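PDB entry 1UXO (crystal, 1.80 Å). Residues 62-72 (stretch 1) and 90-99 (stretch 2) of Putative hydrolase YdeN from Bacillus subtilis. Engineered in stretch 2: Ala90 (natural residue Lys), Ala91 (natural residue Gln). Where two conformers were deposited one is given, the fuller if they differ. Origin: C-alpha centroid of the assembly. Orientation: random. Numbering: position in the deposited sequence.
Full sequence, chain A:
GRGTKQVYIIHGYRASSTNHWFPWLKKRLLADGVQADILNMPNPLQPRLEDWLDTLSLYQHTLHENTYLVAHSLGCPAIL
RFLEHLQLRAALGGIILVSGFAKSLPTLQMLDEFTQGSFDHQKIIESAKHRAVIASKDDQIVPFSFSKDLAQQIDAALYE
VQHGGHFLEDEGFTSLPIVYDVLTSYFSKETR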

# COMPACT_ATOMS: atom_id res chain seq x y z
N THR A 62 -15.10 -7.21 5.67
CA THR A 62 -14.35 -7.08 6.91
C THR A 62 -13.78 -5.67 7.14
O THR A 62 -13.11 -5.45 8.13
CB THR A 62 -13.14 -8.06 6.95
OG1 THR A 62 -12.13 -7.64 6.02
CG2 THR A 62 -13.54 -9.47 6.43
N LEU A 63 -14.01 -4.72 6.24
CA LEU A 63 -13.30 -3.46 6.30
C LEU A 63 -14.10 -2.47 7.10
O LEU A 63 -15.25 -2.18 6.75
CB LEU A 63 -13.10 -2.85 4.93
CG LEU A 63 -12.46 -3.71 3.87
CD1 LEU A 63 -12.54 -3.00 2.53
CD2 LEU A 63 -11.03 -4.09 4.23
N HIS A 64 -13.49 -1.93 8.14
CA HIS A 64 -14.19 -1.08 9.06
C HIS A 64 -13.23 0.03 9.51
O HIS A 64 -12.11 0.13 9.01
CB HIS A 64 -14.75 -1.97 10.21
CG HIS A 64 -13.73 -2.86 10.85
ND1 HIS A 64 -13.59 -4.20 10.51
CD2 HIS A 64 -12.79 -2.63 11.81
CE1 HIS A 64 -12.61 -4.74 11.23
NE2 HIS A 64 -12.11 -3.81 12.03
N GLU A 65 -13.66 0.81 10.52
CA GLU A 65 -12.95 1.96 11.04
C GLU A 65 -11.66 1.58 11.76
O GLU A 65 -10.82 2.42 12.01
CB GLU A 65 -13.87 2.73 12.02
CG GLU A 65 -14.63 1.83 12.98
CD GLU A 65 -15.79 1.05 12.32
OE1 GLU A 65 -16.35 1.50 11.29
OE2 GLU A 65 -16.14 -0.05 12.80
N ASN A 66 -11.53 0.32 12.15
CA ASN A 66 -10.25 -0.15 12.71
C ASN A 66 -9.47 -1.10 11.79
O ASN A 66 -8.63 -1.89 12.25
CB ASN A 66 -10.48 -0.75 14.11
CG ASN A 66 -11.09 0.28 15.10
OD1 ASN A 66 -12.23 0.11 15.58
ND2 ASN A 66 -10.37 1.35 15.36
N THR A 67 -9.70 -0.95 10.48
CA THR A 67 -8.93 -1.67 9.45
C THR A 67 -7.90 -0.76 8.85
O THR A 67 -8.20 0.42 8.53
CB THR A 67 -9.86 -2.20 8.39
OG1 THR A 67 -10.89 -2.98 9.03
CG2 THR A 67 -9.17 -3.19 7.41
N TYR A 68 -6.71 -1.32 8.59
CA TYR A 68 -5.60 -0.57 8.01
C TYR A 68 -5.00 -1.33 6.87
O TYR A 68 -4.83 -2.56 6.94
CB TYR A 68 -4.51 -0.33 9.05
CG TYR A 68 -4.98 0.47 10.23
CD1 TYR A 68 -4.73 1.84 10.33
CD2 TYR A 68 -5.71 -0.13 11.23
CE1 TYR A 68 -5.22 2.58 11.41
CE2 TYR A 68 -6.21 0.61 12.31
CZ TYR A 68 -5.95 1.95 12.38
OH TYR A 68 -6.43 2.65 13.45
N LEU A 69 -4.69 -0.63 5.79
CA LEU A 69 -4.13 -1.25 4.61
C LEU A 69 -2.71 -0.72 4.38
O LEU A 69 -2.49 0.49 4.26
CB LEU A 69 -5.00 -0.95 3.37
CG LEU A 69 -6.53 -1.12 3.48
CD1 LEU A 69 -7.25 -0.67 2.21
CD2 LEU A 69 -6.82 -2.61 3.77
N VAL A 70 -1.76 -1.64 4.28
CA VAL A 70 -0.37 -1.33 3.99
C VAL A 70 -0.08 -1.98 2.65
O VAL A 70 -0.22 -3.19 2.50
CB VAL A 70 0.56 -1.91 5.06
CG1 VAL A 70 2.07 -1.70 4.69
CG2 VAL A 70 0.21 -1.31 6.41
N ALA A 71 0.36 -1.20 1.70
CA ALA A 71 0.62 -1.71 0.35
C ALA A 71 2.00 -1.34 -0.11
O ALA A 71 2.54 -0.31 0.34
CB ALA A 71 -0.43 -1.13 -0.59
N HIS A 72 2.55 -2.17 -1.02
CA HIS A 72 3.82 -1.93 -1.61
C HIS A 72 3.73 -1.87 -3.13
O HIS A 72 3.09 -2.72 -3.78
CB HIS A 72 4.83 -3.02 -1.20
CG HIS A 72 6.23 -2.78 -1.72
ND1 HIS A 72 6.97 -3.77 -2.35
CD2 HIS A 72 7.05 -1.69 -1.66
CE1 HIS A 72 8.15 -3.29 -2.68
NE2 HIS A 72 8.24 -2.04 -2.28
N ALA A 90 -18.15 4.44 7.07
CA ALA A 90 -17.18 5.36 7.63
C ALA A 90 -15.77 5.00 7.08
O ALA A 90 -15.54 3.91 6.57
CB ALA A 90 -17.18 5.28 9.14
N ALA A 91 -14.86 5.94 7.26
CA ALA A 91 -13.49 5.82 6.74
C ALA A 91 -12.83 4.61 7.40
O ALA A 91 -13.08 4.30 8.56
CB ALA A 91 -12.71 7.12 7.04
N LEU A 92 -12.02 3.89 6.63
CA LEU A 92 -11.05 2.97 7.20
C LEU A 92 -10.08 3.67 8.14
O LEU A 92 -9.90 4.88 8.10
CB LEU A 92 -10.28 2.28 6.05
CG LEU A 92 -11.10 1.51 5.03
CD1 LEU A 92 -10.21 0.66 4.20
CD2 LEU A 92 -12.24 0.67 5.65
N GLY A 93 -9.45 2.89 9.01
CA GLY A 93 -8.48 3.41 9.94
C GLY A 93 -7.34 4.14 9.25
O GLY A 93 -6.95 5.21 9.67
N GLY A 94 -6.83 3.56 8.16
CA GLY A 94 -5.77 4.21 7.43
C GLY A 94 -5.13 3.37 6.38
O GLY A 94 -5.41 2.16 6.26
N ILE A 95 -4.29 4.03 5.60
CA ILE A 95 -3.51 3.42 4.52
C ILE A 95 -2.07 3.93 4.56
O ILE A 95 -1.78 5.10 4.91
CB ILE A 95 -4.12 3.70 3.12
CG1 ILE A 95 -4.13 5.18 2.78
CG2 ILE A 95 -5.49 3.08 2.94
CD1 ILE A 95 -4.71 5.46 1.37
N ILE A 96 -1.15 3.02 4.28
CA ILE A 96 0.23 3.36 4.12
C ILE A 96 0.68 2.81 2.78
O ILE A 96 0.54 1.60 2.52
CB ILE A 96 1.07 2.79 5.24
CG1 ILE A 96 0.64 3.34 6.60
CG2 ILE A 96 2.51 3.14 5.05
CD1 ILE A 96 1.41 2.71 7.79
N LEU A 97 1.18 3.68 1.94
CA LEU A 97 1.55 3.34 0.57
C LEU A 97 3.04 3.39 0.44
O LEU A 97 3.62 4.47 0.27
CB LEU A 97 0.86 4.27 -0.42
CG LEU A 97 -0.63 4.46 -0.17
CD1 LEU A 97 -1.25 5.49 -1.13
CD2 LEU A 97 -1.36 3.15 -0.31
N VAL A 98 3.67 2.21 0.52
CA VAL A 98 5.12 2.11 0.36
C VAL A 98 5.51 2.07 -1.11
O VAL A 98 5.08 1.18 -1.84
CB VAL A 98 5.70 0.92 1.12
CG1 VAL A 98 7.19 1.00 1.15
CG2 VAL A 98 5.15 0.93 2.55
N SER A 99 6.27 3.07 -1.54
CA SER A 99 6.62 3.29 -2.94
C SER A 99 5.40 3.46 -3.80
O SER A 99 5.35 2.94 -4.92
CB SER A 99 7.47 2.16 -3.44
OG SER A 99 8.53 1.94 -2.57
O HOH W 1 -7.60 5.07 12.98

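Two parallel strands, 67-72 and 94-98, lie side by side with their axes only 8° apart, and backbone hydrogen bonds are the main polar tie between them. Leu69 N donates to Gly94 O (2.9 Å) while Leu69 O accepts from Ile96 N (2.9 Å); Ala71 repeats the pattern, its N reaching Ile96 O (2.9 Å) and its O receiving Val98 N (2.8 Å). In a parallel ladder one residue thus bonds to two that flank its partner, so Leu69 straddles Ile95 and Ala71 straddles Leu97. CA-H...O contacts fill the intervals, among them Ile95 CA to Leu69 O at 3.1 Å.

At the start of the ladder the geometry is poorer. Thr67 O accepts two weak bonds, from Gly93 N (2.8 Å) and Gly94 N (3.4 Å), where the chain turns a corner. Glycine suits this corner: a CB on Gly93 would lie 2.6 Å from Tyr68 CZ and 2.9 Å from Thr67 O, both clashes. The bare CA of Gly93 instead sits over one face of the Tyr68 ring, 4.0 Å from the ring centroid, as a CH-pi contact. A water 2.7 Å from Tyr68 OH also donates a weak bond to Gly93 O, 3.4 Å from the water oxygen. Upstream, a type I turn from His64 to Thr67 is braced by Thr67 OG1, which accepts from His64 N (2.9 Å); the threonine hydroxyl thus supplies an acceptor to the turn.

Packing completes the contact, which buries 760 Å² in total. Leu92, the residue most covered, extends its branched end to two leucines: Leu92 CD2 lies 3.7 Å from Leu63 CB, and Leu92 CD1 lies 3.8 Å from Leu69 CD1. Leu69 and Ile95 share one face of the sheet with Ala71 and Leu97, while Val70 and Ile96 share the other with His72 and Val98. These largely aliphatic side chains suit the buried strands, leaving polar pairing mainly to the backbone.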